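PDB 4Z9F: halohydrin epoxidase A from Corynebacterium sp., which catalyses the dehalogenation of vicinal halohydrins to epoxides with release of hydrogen halide, probably without the nicotinamide cofactor used by its dehydrogenase relatives. Local coordinates for residues 7-19 with 175-187. The protein carries 1 engineered substitution. Residues are numbered along the deposited sequence; the frame is centred on the assembly and turned at random.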
loop_
_atom_site.group_PDB
_atom_site.type_symbol
_atom_site.label_atom_id
_atom_site.label_comp_id
_atom_site.label_asym_id
_atom_site.label_seq_id
_atom_site.Cartn_x
_atom_site.Cartn_y
_atom_site.Cartn_z
ATOM N N THR C 7 -19.074 -16.649 -12.683
ATOM C CA THR C 7 -19.612 -17.388 -11.558
ATOM C C THR C 7 -20.636 -16.528 -10.813
ATOM O O THR C 7 -20.694 -15.305 -10.980
ATOM C CB THR C 7 -18.498 -17.830 -10.618
ATOM O OG1 THR C 7 -17.803 -16.673 -10.139
ATOM C CG2 THR C 7 -17.520 -18.729 -11.355
ATOM N N HIS C 8 -21.456 -17.195 -10.005
ATOM C CA HIS C 8 -22.500 -16.549 -9.195
ATOM C C HIS C 8 -23.228 -15.467 -9.987
ATOM O O HIS C 8 -23.350 -14.314 -9.564
ATOM C CB HIS C 8 -21.899 -15.994 -7.906
ATOM C CG HIS C 8 -21.295 -17.043 -7.027
ATOM N ND1 HIS C 8 -22.055 -17.912 -6.275
ATOM C CD2 HIS C 8 -20.002 -17.354 -6.770
ATOM C CE1 HIS C 8 -21.258 -18.713 -5.593
ATOM N NE2 HIS C 8 -20.007 -18.394 -5.872
ATOM N N ALA C 9 -23.733 -15.866 -11.165
ATOM C CA ALA C 9 -24.165 -14.912 -12.181
ATOM C C ALA C 9 -25.340 -14.046 -11.744
ATOM O O ALA C 9 -25.587 -13.004 -12.364
ATOM C CB ALA C 9 -24.532 -15.650 -13.472
ATOM N N ARG C 10 -26.075 -14.435 -10.711
ATOM C CA ARG C 10 -27.237 -13.663 -10.290
ATOM C C ARG C 10 -26.929 -12.709 -9.143
ATOM O O ARG C 10 -27.842 -12.043 -8.641
ATOM C CB ARG C 10 -28.373 -14.611 -9.908
ATOM C CG ARG C 10 -28.764 -15.516 -11.072
ATOM C CD ARG C 10 -29.765 -16.558 -10.666
ATOM N NE ARG C 10 -31.105 -16.004 -10.536
ATOM C CZ ARG C 10 -32.194 -16.744 -10.362
ATOM N NH1 ARG C 10 -32.089 -18.066 -10.303
ATOM N NH2 ARG C 10 -33.382 -16.163 -10.252
ATOM N N HIS C 11 -25.666 -12.607 -8.736
ATOM C CA HIS C 11 -25.310 -11.917 -7.510
ATOM C C HIS C 11 -24.139 -10.976 -7.754
ATOM O O HIS C 11 -23.439 -11.076 -8.767
ATOM C CB HIS C 11 -24.961 -12.923 -6.413
ATOM C CG HIS C 11 -26.073 -13.873 -6.104
ATOM N ND1 HIS C 11 -27.086 -13.568 -5.223
ATOM C CD2 HIS C 11 -26.345 -15.112 -6.578
ATOM C CE1 HIS C 11 -27.933 -14.581 -5.161
ATOM N NE2 HIS C 11 -27.505 -15.532 -5.970
ATOM N N PHE C 12 -23.955 -10.039 -6.811
ATOM C CA PHE C 12 -22.790 -9.155 -6.801
ATOM C C PHE C 12 -22.572 -8.502 -8.171
ATOM O O PHE C 12 -23.455 -7.813 -8.693
ATOM C CB PHE C 12 -21.564 -9.963 -6.352
ATOM C CG PHE C 12 -20.462 -9.145 -5.718
ATOM C CD1 PHE C 12 -20.665 -7.825 -5.340
ATOM C CD2 PHE C 12 -19.214 -9.709 -5.508
ATOM C CE1 PHE C 12 -19.641 -7.091 -4.756
ATOM C CE2 PHE C 12 -18.190 -8.982 -4.926
ATOM C CZ PHE C 12 -18.401 -7.665 -4.551
ATOM N N ALA C 13 -21.412 -8.719 -8.777
ATOM C CA ALA C 13 -21.124 -8.152 -10.082
ATOM C C ALA C 13 -21.579 -9.038 -11.234
ATOM O O ALA C 13 -21.343 -8.685 -12.396
ATOM C CB ALA C 13 -19.620 -7.872 -10.216
ATOM N N GLY C 14 -22.226 -10.163 -10.947
ATOM C CA GLY C 14 -22.668 -11.083 -11.979
ATOM C C GLY C 14 -23.511 -10.435 -13.062
ATOM O O GLY C 14 -23.154 -10.442 -14.244
ATOM N N PRO C 15 -24.652 -9.849 -12.682
ATOM C CA PRO C 15 -25.527 -9.241 -13.702
ATOM C C PRO C 15 -24.838 -8.203 -14.567
ATOM O O PRO C 15 -25.079 -8.147 -15.781
ATOM C CB PRO C 15 -26.656 -8.630 -12.859
ATOM C CG PRO C 15 -26.747 -9.551 -11.682
ATOM C CD PRO C 15 -25.326 -9.968 -11.379
ATOM N N ALA C 16 -23.973 -7.378 -13.984
ATOM C CA ALA C 16 -23.282 -6.373 -14.785
ATOM C C ALA C 16 -22.348 -7.025 -15.798
ATOM O O ALA C 16 -22.259 -6.578 -16.950
ATOM C CB ALA C 16 -22.502 -5.417 -13.872
ATOM N N ALA C 17 -21.645 -8.074 -15.375
ATOM C CA ALA C 17 -20.688 -8.746 -16.243
ATOM C C ALA C 17 -21.409 -9.496 -17.357
ATOM O O ALA C 17 -21.035 -9.400 -18.529
ATOM C CB ALA C 17 -19.821 -9.691 -15.415
ATOM N N VAL C 18 -22.455 -10.241 -17.001
ATOM C CA VAL C 18 -23.196 -11.021 -17.991
ATOM C C VAL C 18 -23.800 -10.104 -19.049
ATOM O O VAL C 18 -23.744 -10.392 -20.251
ATOM C CB VAL C 18 -24.263 -11.884 -17.290
ATOM C CG1 VAL C 18 -25.192 -12.530 -18.315
ATOM C CG2 VAL C 18 -23.604 -12.938 -16.418
ATOM N N GLU C 19 -24.354 -8.964 -18.627
ATOM C CA GLU C 19 -24.905 -8.031 -19.604
ATOM C C GLU C 19 -23.818 -7.387 -20.454
ATOM O O GLU C 19 -23.968 -7.281 -21.676
ATOM C CB GLU C 19 -25.735 -6.953 -18.912
ATOM C CG GLU C 19 -26.170 -5.841 -19.865
ATOM C CD GLU C 19 -27.664 -5.518 -19.773
ATOM O OE1 GLU C 19 -28.010 -4.326 -19.968
ATOM O OE2 GLU C 19 -28.471 -6.449 -19.514
ATOM N N ILE C 175 -10.777 -6.687 -8.930
ATOM C CA ILE C 175 -11.592 -5.490 -8.802
ATOM C C ILE C 175 -12.143 -5.462 -7.387
ATOM O O ILE C 175 -12.627 -6.485 -6.879
ATOM C CB ILE C 175 -12.717 -5.449 -9.849
ATOM C CG1 ILE C 175 -12.124 -5.548 -11.252
ATOM C CG2 ILE C 175 -13.532 -4.165 -9.693
ATOM C CD1 ILE C 175 -13.151 -5.615 -12.368
ATOM N N GLY C 176 -12.026 -4.302 -6.733
ATOM C CA GLY C 176 -12.468 -4.139 -5.368
ATOM C C GLY C 176 -13.576 -3.111 -5.261
ATOM O O GLY C 176 -13.334 -1.909 -5.078
ATOM N N PRO C 177 -14.821 -3.566 -5.384
ATOM C CA PRO C 177 -15.952 -2.633 -5.378
ATOM C C PRO C 177 -16.365 -2.225 -3.972
ATOM O O PRO C 177 -16.186 -2.961 -3.000
ATOM C CB PRO C 177 -17.084 -3.426 -6.058
ATOM C CG PRO C 177 -16.464 -4.735 -6.527
ATOM C CD PRO C 177 -15.245 -4.947 -5.670
ATOM N N ASN C 178 -16.938 -1.024 -3.899
ATOM C CA ASN C 178 -17.746 -0.537 -2.784
ATOM C C ASN C 178 -18.650 0.549 -3.353
ATOM O O ASN C 178 -18.335 1.160 -4.377
ATOM C CB ASN C 178 -16.888 0.009 -1.625
ATOM C CG ASN C 178 -17.640 0.032 -0.286
ATOM O OD1 ASN C 178 -18.814 -0.360 -0.198
ATOM N ND2 ASN C 178 -16.959 0.495 0.768
ATOM N N PHE C 179 -19.780 0.782 -2.682
ATOM C CA PHE C 179 -20.766 1.746 -3.168
ATOM C C PHE C 179 -21.100 1.496 -4.632
ATOM O O PHE C 179 -21.256 2.417 -5.428
ATOM C CB PHE C 179 -20.278 3.170 -2.935
ATOM C CG PHE C 179 -20.044 3.473 -1.483
ATOM C CD1 PHE C 179 -18.762 3.541 -0.968
ATOM C CD2 PHE C 179 -21.119 3.657 -0.629
ATOM C CE1 PHE C 179 -18.555 3.818 0.369
ATOM C CE2 PHE C 179 -20.915 3.937 0.716
ATOM C CZ PHE C 179 -19.635 4.015 1.210
ATOM N N PHE C 180 -21.191 0.217 -4.983
ATOM C CA PHE C 180 -21.456 -0.242 -6.340
ATOM C C PHE C 180 -22.903 -0.716 -6.406
ATOM O O PHE C 180 -23.287 -1.627 -5.667
ATOM C CB PHE C 180 -20.469 -1.360 -6.682
ATOM C CG PHE C 180 -20.858 -2.190 -7.855
ATOM C CD1 PHE C 180 -20.702 -3.570 -7.819
ATOM C CD2 PHE C 180 -21.355 -1.598 -9.004
ATOM C CE1 PHE C 180 -21.042 -4.346 -8.918
ATOM C CE2 PHE C 180 -21.715 -2.375 -10.096
ATOM C CZ PHE C 180 -21.561 -3.742 -10.046
ATOM N N ASN C 181 -23.713 -0.070 -7.258
ATOM C CA ASN C 181 -25.122 -0.449 -7.396
ATOM C C ASN C 181 -25.217 -1.872 -7.927
ATOM O O ASN C 181 -24.953 -2.131 -9.107
ATOM C CB ASN C 181 -25.849 0.542 -8.312
ATOM C CG ASN C 181 -27.314 0.169 -8.583
ATOM O OD1 ASN C 181 -27.841 0.520 -9.634
ATOM N ND2 ASN C 181 -27.959 -0.537 -7.663
ATOM N N ASN C 182 -25.562 -2.803 -7.054
ATOM C CA ASN C 182 -25.583 -4.215 -7.402
ATOM C C ASN C 182 -26.561 -4.917 -6.473
ATOM O O ASN C 182 -26.838 -4.421 -5.373
ATOM C CB ASN C 182 -24.169 -4.827 -7.308
ATOM C CG ASN C 182 -23.746 -5.128 -5.892
ATOM O OD1 ASN C 182 -24.124 -6.153 -5.335
ATOM N ND2 ASN C 182 -22.929 -4.237 -5.300
ATOM N N PRO C 183 -27.116 -6.063 -6.885
ATOM C CA PRO C 183 -28.201 -6.676 -6.097
ATOM C C PRO C 183 -27.773 -7.215 -4.749
ATOM O O PRO C 183 -28.639 -7.419 -3.887
ATOM C CB PRO C 183 -28.694 -7.810 -7.006
ATOM C CG PRO C 183 -27.487 -8.177 -7.791
ATOM C CD PRO C 183 -26.832 -6.850 -8.101
ATOM N N THR C 184 -26.480 -7.461 -4.525
ATOM C CA THR C 184 -26.072 -7.991 -3.233
ATOM C C THR C 184 -25.948 -6.883 -2.191
ATOM O O THR C 184 -26.621 -6.918 -1.158
ATOM C CB THR C 184 -24.757 -8.762 -3.359
ATOM O OG1 THR C 184 -24.951 -9.862 -4.253
ATOM C CG2 THR C 184 -24.347 -9.298 -2.003
ATOM N N TYR C 185 -25.118 -5.871 -2.459
ATOM C CA TYR C 185 -24.774 -4.916 -1.411
ATOM C C TYR C 185 -25.464 -3.566 -1.531
ATOM O O TYR C 185 -25.657 -2.904 -0.508
ATOM C CB TYR C 185 -23.261 -4.702 -1.375
ATOM C CG TYR C 185 -22.520 -5.919 -0.869
ATOM C CD1 TYR C 185 -22.719 -6.382 0.426
ATOM C CD2 TYR C 185 -21.629 -6.601 -1.680
ATOM C CE1 TYR C 185 -22.048 -7.496 0.901
ATOM C CE2 TYR C 185 -20.955 -7.721 -1.217
ATOM C CZ TYR C 185 -21.163 -8.153 0.081
ATOM O OH TYR C 185 -20.493 -9.260 0.571
ATOM N N PHE C 186 -25.826 -3.125 -2.736
ATOM C CA PHE C 186 -26.452 -1.816 -2.939
ATOM C C PHE C 186 -27.518 -1.931 -4.020
ATOM O O PHE C 186 -27.388 -1.359 -5.108
ATOM C CB PHE C 186 -25.410 -0.761 -3.318
ATOM C CG PHE C 186 -24.420 -0.467 -2.231
ATOM C CD1 PHE C 186 -24.735 0.411 -1.201
ATOM C CD2 PHE C 186 -23.170 -1.063 -2.236
ATOM C CE1 PHE C 186 -23.821 0.672 -0.181
ATOM C CE2 PHE C 186 -22.247 -0.794 -1.217
ATOM C CZ PHE C 186 -22.577 0.075 -0.197
ATOM N N PRO C 187 -28.590 -2.670 -3.756
ATOM C CA PRO C 187 -29.656 -2.769 -4.757
ATOM C C PRO C 187 -30.293 -1.404 -4.992
ATOM O O PRO C 187 -30.245 -0.512 -4.139
ATOM C CB PRO C 187 -30.637 -3.771 -4.139
ATOM C CG PRO C 187 -30.396 -3.687 -2.671
ATOM C CD PRO C 187 -28.925 -3.396 -2.520
HETATM O O HOH W 1 -27.238 -11.236 -3.531
#
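Thr184 OG1 is gripped by two groups at once: the backbone N of Phe12 donates to it at 2.8 Å, with a bent N-H...O angle of 146°, and a water bridges it to His11 ND1. OG1 stands anti to the carbonyl carbon of Thr184, beside the backbone N, and turns toward the incoming N-H. Threonine suits the place doubly, since its methyl, CG2, rests 3.7 Å above the centre of the Tyr185 ring. That ring in turn presents its edge to one face of Phe12 in an offset edge-to-face pair, with planes at 84° and Tyr185 CD2 3.7 Å from Phe12 CE1. Phe12 reaches this spot because its CG lies anti to its backbone N (chi1 -155°); its far end, CZ, meets CG of Pro177 at 4.0 Å. Asn182 OD1 approaches the edge of the Phe12 ring, while two backbone groups bond to that oxygen from one face of its carbonyl plane: the bond from Thr184 N closes an Asx turn and that from Tyr185 N completes an Asx motif. In this short-chain dehydrogenase/reductase-like Rossmann fold, residues 7-19 lead from strand 3-6 into helix 14-23 where relatives bind the dinucleotide; as in other halohydrin dehalogenases, the loop after strand 170-177 probably borders a halide site where relatives hold the nicotinamide end. Beyond Phe12, small residues let the loop close on the helix: the edge of Phe180 meets Ala13, with CE1 4.0 Å from Ala13 CB, and Ala16 CB lies 4.3 Å from Phe180 CZ. At the exposed margin, Pro15 and Pro183 meet through their CG atoms, 4.2 Å apart.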